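Local atomic coordinates of putative N-acetylmuramoyl-L-alanine amidase,autolysin cwp6 (Peptoclostridium difficile, PDB entry 5J72), a protein that probably cleaves the amide bond between N-acetylmuramic acid and L-alanine in peptidoglycan as a zinc-dependent, cell-wall-bound autolysin. Residues A[560-565]-A[598-603]. Residues are numbered along the deposited sequence; the frame is centred on the assembly and turned at random.
Sequences SNILKR and PAILVE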
ATOM      1  N   SER A 560     -11.543   7.705  34.201  1.00 29.08           N
ATOM      2  CA  SER A 560     -10.431   7.452  35.148  1.00 30.24           C
ATOM      3  C   SER A 560      -9.358   6.591  34.482  1.00 28.33           C
ATOM      4  O   SER A 560      -8.175   6.934  34.573  1.00 26.39           O
ATOM      5  CB  SER A 560     -10.925   6.706  36.391  1.00 34.74           C
ATOM      6  OG  SER A 560     -12.083   7.388  36.858  1.00 39.79           O
ATOM      7  N   ASN A 561      -9.787   5.509  33.786  1.00 28.84           N
ATOM      8  CA  ASN A 561      -8.822   4.626  33.075  1.00 23.45           C
ATOM      9  C   ASN A 561      -8.027   5.400  32.043  1.00 25.31           C
ATOM     10  O   ASN A 561      -6.799   5.310  32.010  1.00 26.83           O
ATOM     11  CB  ASN A 561      -9.572   3.500  32.397  1.00 25.46           C
ATOM     12  CG  ASN A 561     -10.107   2.492  33.351  1.00 28.67           C
ATOM     13  OD1 ASN A 561      -9.578   2.438  34.457  1.00 33.39           O
ATOM     14  ND2 ASN A 561     -11.136   1.702  33.017  1.00 28.76           N
ATOM     15  N   ILE A 562      -8.703   6.201  31.169  1.00 25.54           N
ATOM     16  CA  ILE A 562      -7.955   6.949  30.101  1.00 24.22           C
ATOM     17  C   ILE A 562      -7.048   7.961  30.686  1.00 21.17           C
ATOM     18  O   ILE A 562      -5.898   8.130  30.250  1.00 23.93           O
ATOM     19  CB  ILE A 562      -9.010   7.605  29.126  1.00 24.61           C
ATOM     20  CG1 ILE A 562      -9.766   6.471  28.392  1.00 22.75           C
ATOM     21  CG2 ILE A 562      -8.302   8.589  28.160  1.00 20.83           C
ATOM     22  CD1 ILE A 562     -11.073   6.912  27.728  1.00 24.65           C
ATOM     23  N   LEU A 563      -7.511   8.683  31.699  1.00 21.83           N
ATOM     24  CA  LEU A 563      -6.645   9.699  32.314  1.00 23.93           C
ATOM     25  C   LEU A 563      -5.371   9.009  32.893  1.00 24.58           C
ATOM     26  O   LEU A 563      -4.263   9.473  32.735  1.00 24.79           O
ATOM     27  CB  LEU A 563      -7.498  10.364  33.478  1.00 27.31           C
ATOM     28  CG  LEU A 563      -6.704  11.392  34.286  1.00 28.20           C
ATOM     29  CD1 LEU A 563      -6.281  12.577  33.443  1.00 29.25           C
ATOM     30  CD2 LEU A 563      -7.591  11.899  35.417  1.00 32.75           C
ATOM     31  N   LYS A 564      -5.579   7.876  33.589  1.00 27.17           N
ATOM     32  CA  LYS A 564      -4.432   7.121  34.136  1.00 26.97           C
ATOM     33  C   LYS A 564      -3.479   6.751  32.977  1.00 28.47           C
ATOM     34  O   LYS A 564      -2.279   7.039  33.054  1.00 31.58           O
ATOM     35  CB  LYS A 564      -4.972   5.835  34.794  1.00 32.82           C
ATOM     36  CG  LYS A 564      -3.881   4.956  35.400  1.00 45.07           C
ATOM     37  CD  LYS A 564      -4.479   3.782  36.204  1.00 55.76           C
ATOM     38  CE  LYS A 564      -3.538   3.347  37.376  1.00 61.77           C
ATOM     39  NZ  LYS A 564      -3.609   1.867  37.657  1.00 54.92           N
ATOM     40  N   ARG A 565      -4.021   6.145  31.871  1.00 25.51           N
ATOM     41  CA  ARG A 565      -3.078   5.730  30.784  1.00 24.39           C
ATOM     42  C   ARG A 565      -2.354   6.899  30.151  1.00 23.50           C
ATOM     43  O   ARG A 565      -1.174   6.790  29.845  1.00 26.02           O
ATOM     44  CB  ARG A 565      -3.820   4.910  29.747  1.00 23.83           C
ATOM     45  CG  ARG A 565      -4.373   3.590  30.336  1.00 23.45           C
ATOM     46  CD  ARG A 565      -3.253   2.726  30.990  1.00 26.61           C
ATOM     47  NE  ARG A 565      -3.796   1.381  31.138  1.00 33.79           N
ATOM     48  CZ  ARG A 565      -3.062   0.311  31.412  1.00 28.82           C
ATOM     49  NH1 ARG A 565      -3.631  -0.880  31.491  1.00 28.98           N
ATOM     50  NH2 ARG A 565      -1.760   0.430  31.625  1.00 24.59           N
ATOM     51  N   PRO A 598     -22.719   5.012  26.839  1.00 28.63           N
ATOM     52  CA  PRO A 598     -21.657   5.635  27.642  1.00 28.66           C
ATOM     53  C   PRO A 598     -20.737   6.520  26.734  1.00 30.24           C
ATOM     54  O   PRO A 598     -20.285   6.062  25.695  1.00 29.36           O
ATOM     55  CB  PRO A 598     -20.914   4.429  28.240  1.00 29.00           C
ATOM     56  CG  PRO A 598     -21.791   3.306  28.073  1.00 28.14           C
ATOM     57  CD  PRO A 598     -22.556   3.556  26.793  1.00 30.28           C
ATOM     58  N   ALA A 599     -20.448   7.744  27.181  1.00 29.33           N
ATOM     59  CA  ALA A 599     -19.706   8.721  26.396  1.00 29.68           C
ATOM     60  C   ALA A 599     -18.872   9.596  27.235  1.00 27.50           C
ATOM     61  O   ALA A 599     -19.293   9.960  28.326  1.00 26.99           O
ATOM     62  CB  ALA A 599     -20.705   9.601  25.619  1.00 26.62           C
ATOM     63  N   ILE A 600     -17.675   9.945  26.775  1.00 24.53           N
ATOM     64  CA  ILE A 600     -16.782  10.840  27.483  1.00 20.66           C
ATOM     65  C   ILE A 600     -16.143  11.730  26.460  1.00 23.59           C
ATOM     66  O   ILE A 600     -16.180  11.433  25.246  1.00 22.90           O
ATOM     67  CB  ILE A 600     -15.638  10.139  28.232  1.00 24.85           C
ATOM     68  CG1 ILE A 600     -14.853   9.229  27.211  1.00 28.14           C
ATOM     69  CG2 ILE A 600     -16.225   9.248  29.402  1.00 22.94           C
ATOM     70  CD1 ILE A 600     -13.586   8.705  27.795  1.00 28.91           C
ATOM     71  N   LEU A 601     -15.521  12.796  26.929  1.00 22.75           N
ATOM     72  CA  LEU A 601     -14.820  13.699  26.060  1.00 22.83           C
ATOM     73  C   LEU A 601     -13.480  13.975  26.657  1.00 24.12           C
ATOM     74  O   LEU A 601     -13.349  14.528  27.747  1.00 24.72           O
ATOM     75  CB  LEU A 601     -15.582  15.004  25.797  1.00 23.99           C
ATOM     76  CG  LEU A 601     -14.946  15.996  24.806  1.00 24.04           C
ATOM     77  CD1 LEU A 601     -16.051  16.781  24.128  1.00 25.69           C
ATOM     78  CD2 LEU A 601     -13.977  16.965  25.437  1.00 26.00           C
ATOM     79  N   VAL A 602     -12.444  13.583  25.930  1.00 21.87           N
ATOM     80  CA  VAL A 602     -11.075  13.727  26.362  1.00 21.31           C
ATOM     81  C   VAL A 602     -10.479  15.001  25.867  1.00 25.27           C
ATOM     82  O   VAL A 602     -10.503  15.244  24.670  1.00 25.17           O
ATOM     83  CB  VAL A 602     -10.214  12.548  25.805  1.00 20.27           C
ATOM     84  CG1 VAL A 602      -8.757  12.667  26.264  1.00 19.82           C
ATOM     85  CG2 VAL A 602     -10.826  11.203  26.236  1.00 22.22           C
ATOM     86  N   GLU A 603      -9.929  15.852  26.792  1.00 25.61           N
ATOM     87  CA  GLU A 603      -9.198  17.050  26.376  1.00 26.11           C
ATOM     88  C   GLU A 603      -7.767  16.635  26.595  1.00 29.45           C
ATOM     89  O   GLU A 603      -7.240  16.797  27.723  1.00 26.55           O
ATOM     90  CB  GLU A 603      -9.543  18.249  27.260  1.00 27.86           C
ATOM     91  CG  GLU A 603     -11.004  18.616  27.079  1.00 32.35           C
ATOM     92  CD  GLU A 603     -11.198  19.561  25.884  1.00 37.74           C
ATOM     93  OE1 GLU A 603     -10.236  19.805  25.147  1.00 38.72           O
ATOM     94  OE2 GLU A 603     -12.318  20.048  25.700  1.00 43.27           O
TER
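A single helix residue, Ile562, makes the whole contact from its side, pushing its two branches onto two residues of the strand, Ile600 and Val602. The branches are shared out: CG2 of Ile562 lies 4.1 Å from CG2 of Val602, an ordinary van der Waals approach, whereas the CD1 methyls of Ile562 and Ile600 face each other in the model. Their spacing is shorter than two carbons can sit, and this detail is doubtful. On Ile562, chi1 of -66° sets CG2 anti to the backbone N, where it meets Val602. Ile600 and Val602, two positions apart, point their side chains from the same face of the strand toward the helix. The CA atoms of Ile562 and Val602 are 8.3 Å apart, and the interface is purely apolar and buried. Ile629 and Ile633 of helix 619-637 and Ile543 of strand 541-544 also pack on Ile562, while Ile566 touches Val602. On the other face of the strand, Leu601 and Glu603 meet the zinc ligand His530; the side chain of Val602 is about 10 Å from the zinc ion. Helix 554-569 thus packs through aliphatic side chains on one face of the central mixed sheet of the zinc-dependent Amidase_3 fold.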